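PDB 6L1O: aminotransferase from Bacillus subtilis, which is a PLP-dependent aminotransferase encoded in the operon for biosynthesis of the dipeptide antibiotic bacilysin. Local coordinates for residues L114-P117 against G118-A121; E300-D303 against F304-L308; D376-E379 against F380-I384. One frame throughout, in Å; residues are numbered along the deposited sequence.

Contact 1 of 3, residues L114-P117 against G118-A121; sequences LLNP and GDIA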
# COMPACT_ATOMS: atom_id res chain seq x y z
N LEU B 114 10.21 12.52 -4.23
CA LEU B 114 10.93 13.77 -4.01
C LEU B 114 12.44 13.65 -3.84
O LEU B 114 13.10 14.67 -3.76
CB LEU B 114 10.30 14.51 -2.81
CG LEU B 114 8.80 14.83 -2.94
CD1 LEU B 114 8.25 15.50 -1.69
CD2 LEU B 114 8.54 15.80 -4.10
N LEU B 115 12.96 12.42 -3.71
CA LEU B 115 14.36 12.19 -3.48
C LEU B 115 14.98 11.34 -4.57
O LEU B 115 14.43 10.28 -4.93
CB LEU B 115 14.61 11.54 -2.11
CG LEU B 115 14.68 12.31 -0.82
CD1 LEU B 115 14.76 11.36 0.38
CD2 LEU B 115 15.88 13.26 -0.77
N ASN B 116 16.11 11.79 -5.09
CA ASN B 116 16.93 10.98 -6.03
C ASN B 116 18.07 10.34 -5.32
O ASN B 116 18.51 10.83 -4.29
CB ASN B 116 17.52 11.88 -7.14
CG ASN B 116 16.48 12.34 -8.11
OD1 ASN B 116 15.64 11.55 -8.54
ND2 ASN B 116 16.54 13.62 -8.51
N PRO B 117 18.55 9.23 -5.84
CA PRO B 117 19.69 8.59 -5.24
C PRO B 117 20.74 9.67 -5.13
O PRO B 117 20.86 10.51 -5.98
CB PRO B 117 20.05 7.53 -6.26
CG PRO B 117 18.75 7.15 -6.78
CD PRO B 117 18.08 8.47 -6.98
N GLY B 118 21.44 9.68 -4.03
CA GLY B 118 22.45 10.70 -3.81
C GLY B 118 22.03 12.03 -3.24
O GLY B 118 22.86 12.74 -2.81
N ASP B 119 20.76 12.37 -3.24
CA ASP B 119 20.29 13.59 -2.64
C ASP B 119 20.43 13.47 -1.09
O ASP B 119 20.54 12.41 -0.57
CB ASP B 119 18.81 13.82 -2.97
CG ASP B 119 18.55 14.32 -4.38
OD1 ASP B 119 19.48 14.71 -5.07
OD2 ASP B 119 17.39 14.36 -4.80
N ILE B 120 20.40 14.57 -0.39
CA ILE B 120 20.42 14.61 1.05
C ILE B 120 19.00 14.85 1.54
O ILE B 120 18.28 15.66 0.97
CB ILE B 120 21.37 15.71 1.59
CG1 ILE B 120 22.80 15.15 1.58
CG2 ILE B 120 20.98 16.16 2.99
CD1 ILE B 120 23.91 16.17 1.82
N ALA B 121 18.63 14.14 2.61
CA ALA B 121 17.39 14.42 3.35
C ALA B 121 17.77 14.92 4.76
O ALA B 121 18.59 14.31 5.44
CB ALA B 121 16.52 13.18 3.44
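D119 folds back over N116 across a tight turn. Its CB lies 3.3 Å from the N116 carbonyl oxygen O and also 3.7 Å from L115 CD2. CG stays close to the backbone of N116. OD2 then accepts the backbone N-H of N116 in a nearly straight bond, with N to OD2 2.9 Å. The backbone N-H of N116 reaches OD2 from well above the carboxylate plane, 54° out of it. With D119 CG beside its own backbone N (chi1 -77°), the carboxylate is turned back over the incoming chain. A second bond runs the other way, from D119 N to N116 O (2.9 Å), and closes a type II beta turn over N116-D119. Together the two bonds pair N116 and D119 in both directions. G118 takes the third position of the turn, with the positive phi of 85° usual there. The N116 and D119 side chains lie side by side and point the same way, and N116 OD1 accepts a hydrogen bond from the backbone N of D7 of the second subunit. Under the turn, L115 CD1 packs on A121 CB at 4.0 Å. The whole piece joins helix 103-114 to strand 120-125. L115 also meets L170 of strand 168-174 and I135 of helix 130-137, while D119 and A121 make backbone hydrogen bonds to E141 at the start of strand 141-146, the sheet neighbour on the other flank.

Contact 2 of 3, residues E300-D303 against F304-L308; sequences ERID and FFTAL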
# COMPACT_ATOMS: atom_id res chain seq x y z
N GLU B 300 -5.35 13.19 31.38
CA GLU B 300 -5.54 12.62 32.70
C GLU B 300 -4.52 11.53 33.00
O GLU B 300 -4.02 11.44 34.11
CB GLU B 300 -6.94 12.06 32.81
CG GLU B 300 -7.26 11.22 34.03
CD GLU B 300 -7.13 11.95 35.34
OE1 GLU B 300 -7.35 13.20 35.36
OE2 GLU B 300 -6.83 11.27 36.36
N ARG B 301 -4.21 10.70 32.02
CA ARG B 301 -3.25 9.61 32.21
C ARG B 301 -1.88 10.22 32.45
O ARG B 301 -1.18 9.79 33.33
CB ARG B 301 -3.21 8.67 30.99
CG ARG B 301 -4.43 7.78 30.90
CD ARG B 301 -4.43 6.99 29.61
NE ARG B 301 -5.64 6.15 29.50
CZ ARG B 301 -5.89 5.35 28.48
NH1 ARG B 301 -5.01 5.20 27.49
NH2 ARG B 301 -6.97 4.62 28.50
N ILE B 302 -1.53 11.24 31.67
CA ILE B 302 -0.28 11.96 31.82
C ILE B 302 -0.14 12.56 33.21
O ILE B 302 0.89 12.37 33.89
CB ILE B 302 -0.15 13.06 30.77
CG1 ILE B 302 0.16 12.42 29.41
CG2 ILE B 302 0.94 14.06 31.16
CD1 ILE B 302 -0.06 13.40 28.26
N ASP B 303 -1.18 13.24 33.66
CA ASP B 303 -1.18 13.83 34.99
C ASP B 303 -1.10 12.78 36.10
O ASP B 303 -0.26 12.91 37.02
CB ASP B 303 -2.40 14.71 35.18
CG ASP B 303 -2.34 15.98 34.34
OD1 ASP B 303 -1.35 16.20 33.60
OD2 ASP B 303 -3.29 16.77 34.42
N PHE B 304 -1.94 11.76 36.02
CA PHE B 304 -1.89 10.61 36.94
C PHE B 304 -0.51 9.94 37.03
O PHE B 304 0.02 9.71 38.14
CB PHE B 304 -2.91 9.58 36.52
CG PHE B 304 -2.86 8.30 37.32
CD1 PHE B 304 -3.38 8.25 38.62
CD2 PHE B 304 -2.29 7.15 36.79
CE1 PHE B 304 -3.36 7.06 39.35
CE2 PHE B 304 -2.24 5.97 37.50
CZ PHE B 304 -2.79 5.93 38.79
N PHE B 305 0.03 9.58 35.86
CA PHE B 305 1.27 8.88 35.74
C PHE B 305 2.47 9.69 36.21
O PHE B 305 3.34 9.17 36.92
CB PHE B 305 1.52 8.49 34.26
CG PHE B 305 2.78 7.70 34.03
CD1 PHE B 305 2.83 6.33 34.36
CD2 PHE B 305 3.89 8.30 33.50
CE1 PHE B 305 3.99 5.60 34.15
CE2 PHE B 305 5.06 7.59 33.31
CZ PHE B 305 5.11 6.25 33.61
N THR B 306 2.60 10.90 35.76
CA THR B 306 3.78 11.70 36.14
C THR B 306 3.75 12.04 37.68
O THR B 306 4.78 12.07 38.38
CB THR B 306 3.93 12.97 35.31
OG1 THR B 306 2.74 13.74 35.35
CG2 THR B 306 4.27 12.63 33.82
N ALA B 307 2.55 12.25 38.20
CA ALA B 307 2.42 12.50 39.65
C ALA B 307 2.81 11.28 40.44
O ALA B 307 3.44 11.37 41.49
CB ALA B 307 1.01 12.98 39.98
N LEU B 308 2.46 10.10 39.93
CA LEU B 308 2.69 8.85 40.61
C LEU B 308 4.19 8.46 40.55
O LEU B 308 4.76 7.99 41.58
CB LEU B 308 1.88 7.74 40.00
CG LEU B 308 1.71 6.46 40.76
CD1 LEU B 308 0.95 6.73 42.07
CD2 LEU B 308 0.96 5.43 39.89
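Helix 289-313 supplies this contact: E300-D303 and F304-L308 are consecutive turns of one alpha helix, joined by the regular i to i+4 backbone bonds. One of these is doubled by a threonine hydroxyl bonded back to the carbonyl four residues earlier, a familiar side-chain bond within helices. F304 N donates to E300 O at 2.8 Å, F305 N to R301 O, and A307 N to D303 O at 3.1 Å. The aromatic side chains graze the preceding turn with their CB atoms; F305 CB is 3.1 Å from R301 O. Both phenylalanines then lead away from that turn. F304 has CG anti to the backbone N (chi1 175°), which carries its ring toward Q374 of helix 374-385, and the R301 carbonyl oxygen sits at the edge of that ring. The charged ends have partners outside the two turns: R301 binds D43 by a salt bridge and gives a hydrogen bond to the M370 carbonyl, while D303 OD1 is bridged to K299 and K319. I302 packs on F214 and M370 on the buried side. Its carbonyl is the one gripped twice. T306 N donates to I302 O at 2.9 Å, and the T306 hydroxyl bends back to the same acceptor because OG1 stands between the backbone N and the carbonyl carbon (chi1 54°). The two donors approach from opposite faces of the carbonyl plane, with T306 OG1 2.7 Å from I302 O.

Contact 3 of 3, residues D376-E379 against F380-I384; sequences DLRE and FVTRI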
# COMPACT_ATOMS: atom_id res chain seq x y z
N ASP B 376 -2.77 -0.38 34.58
CA ASP B 376 -1.50 -0.77 33.95
C ASP B 376 -0.43 0.30 34.21
O ASP B 376 0.69 -0.02 34.52
CB ASP B 376 -1.67 -0.96 32.44
CG ASP B 376 -2.33 -2.29 32.06
OD1 ASP B 376 -2.64 -3.11 32.96
OD2 ASP B 376 -2.58 -2.49 30.85
N LEU B 377 -0.84 1.57 34.15
CA LEU B 377 0.06 2.66 34.51
C LEU B 377 0.49 2.52 35.98
O LEU B 377 1.67 2.74 36.32
CB LEU B 377 -0.57 4.01 34.24
CG LEU B 377 -1.02 4.30 32.77
CD1 LEU B 377 -1.61 5.69 32.62
CD2 LEU B 377 0.17 4.14 31.81
N ARG B 378 -0.44 2.14 36.84
CA ARG B 378 -0.12 2.00 38.24
C ARG B 378 0.81 0.85 38.50
O ARG B 378 1.76 0.97 39.30
CB ARG B 378 -1.36 1.86 39.11
CG ARG B 378 -1.02 1.94 40.62
CD ARG B 378 -2.22 1.62 41.50
NE ARG B 378 -3.39 2.41 41.12
CZ ARG B 378 -3.68 3.63 41.54
NH1 ARG B 378 -2.86 4.27 42.36
NH2 ARG B 378 -4.81 4.23 41.14
N GLU B 379 0.53 -0.27 37.88
CA GLU B 379 1.32 -1.49 38.06
C GLU B 379 2.78 -1.32 37.53
O GLU B 379 3.73 -1.77 38.15
CB GLU B 379 0.62 -2.66 37.37
CG GLU B 379 1.29 -4.02 37.46
CD GLU B 379 1.44 -4.58 38.85
OE1 GLU B 379 0.74 -4.12 39.80
OE2 GLU B 379 2.30 -5.50 38.99
N PHE B 380 2.94 -0.55 36.45
CA PHE B 380 4.27 -0.14 35.95
C PHE B 380 5.07 0.53 37.09
O PHE B 380 6.20 0.11 37.43
CB PHE B 380 4.08 0.83 34.75
CG PHE B 380 5.35 1.37 34.20
CD1 PHE B 380 6.03 0.69 33.18
CD2 PHE B 380 5.87 2.58 34.65
CE1 PHE B 380 7.20 1.20 32.64
CE2 PHE B 380 7.04 3.10 34.11
CZ PHE B 380 7.70 2.42 33.11
N VAL B 381 4.45 1.49 37.76
CA VAL B 381 5.12 2.19 38.85
C VAL B 381 5.38 1.25 40.05
O VAL B 381 6.48 1.25 40.62
CB VAL B 381 4.37 3.42 39.29
CG1 VAL B 381 4.98 3.99 40.57
CG2 VAL B 381 4.37 4.45 38.19
N THR B 382 4.38 0.45 40.40
CA THR B 382 4.53 -0.53 41.49
C THR B 382 5.70 -1.48 41.30
O THR B 382 6.46 -1.77 42.26
CB THR B 382 3.26 -1.36 41.67
OG1 THR B 382 2.22 -0.49 42.11
CG2 THR B 382 3.44 -2.50 42.73
N ARG B 383 5.89 -1.94 40.09
CA ARG B 383 6.97 -2.87 39.78
C ARG B 383 8.34 -2.22 39.83
O ARG B 383 9.30 -2.81 40.34
CB ARG B 383 6.75 -3.54 38.44
CG ARG B 383 5.53 -4.43 38.38
CD ARG B 383 5.42 -5.00 37.02
NE ARG B 383 4.26 -5.85 36.85
CZ ARG B 383 4.07 -6.63 35.82
NH1 ARG B 383 4.98 -6.66 34.82
NH2 ARG B 383 2.96 -7.34 35.75
N ILE B 384 8.43 -0.99 39.34
CA ILE B 384 9.68 -0.29 39.29
C ILE B 384 10.12 0.14 40.68
O ILE B 384 11.32 0.22 40.97
CB ILE B 384 9.59 0.92 38.33
CG1 ILE B 384 9.45 0.42 36.89
CG2 ILE B 384 10.81 1.84 38.46
CD1 ILE B 384 9.48 1.56 35.84
O HOH W 1 -0.46 -1.88 41.08
O HOH W 2 1.22 -7.82 38.00
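E379 OE2 takes the N-H of R383 NE at 2.9 Å, an almost straight i to i+4 salt bridge (170° at the hydrogen) along helix 374-385. The oxygen uses its anti lone pair and lies in the guanidinium plane, at its edge, while the carboxylate itself stands nearly perpendicular, 85° away. E379 starts with CG anti to its N and then bends at chi2 (62°), which swings the acid toward R383; the arginine runs extended from CG to NE. A water bridges the same pair, donating to E379 OE2 (2.7 Å) and accepting from R383 NH2. A second water donates to E379 OE1 and lies 3.2 Å from T382 OG1. Beneath the side chains, R383 N bonds to E379 O and T382 N to R378 O, both 2.9 Å. I384 CD1 lies over one face of the F380 ring, 3.3 Å above the plane and offset toward its rim. Further out, R383 NH1 reaches the H33 carbonyl, and both E379 and R383 rest on I35 of strand 35-36. With OE2 held by an arginine and a water, the E379 carboxylate is likely to stay ionised.

Contacts 2 and 3 are neighbours, centres 12 Å apart, where helices 289-313 and 374-385 lie against each other. F304 CZ packs on R378 NH2 at 3.5 Å, F305 CE1 on F380 CD2 at 3.6 Å, R301 CB on L377 CD1 at 3.8 Å and L308 CD2 on V381 CG2 at 3.9 Å. Contact 1 sits on the opposite side of the chain's centre, its centre 42 Å from contact 2 and 45 Å from contact 3, next to the second subunit. Contact 2 comes closest to a cofactor residue: the I302 side chain is about 10 Å from that of Y209, in the PLP pocket. Contacts 1 and 3 lie away from the cofactor and tyrosine pockets.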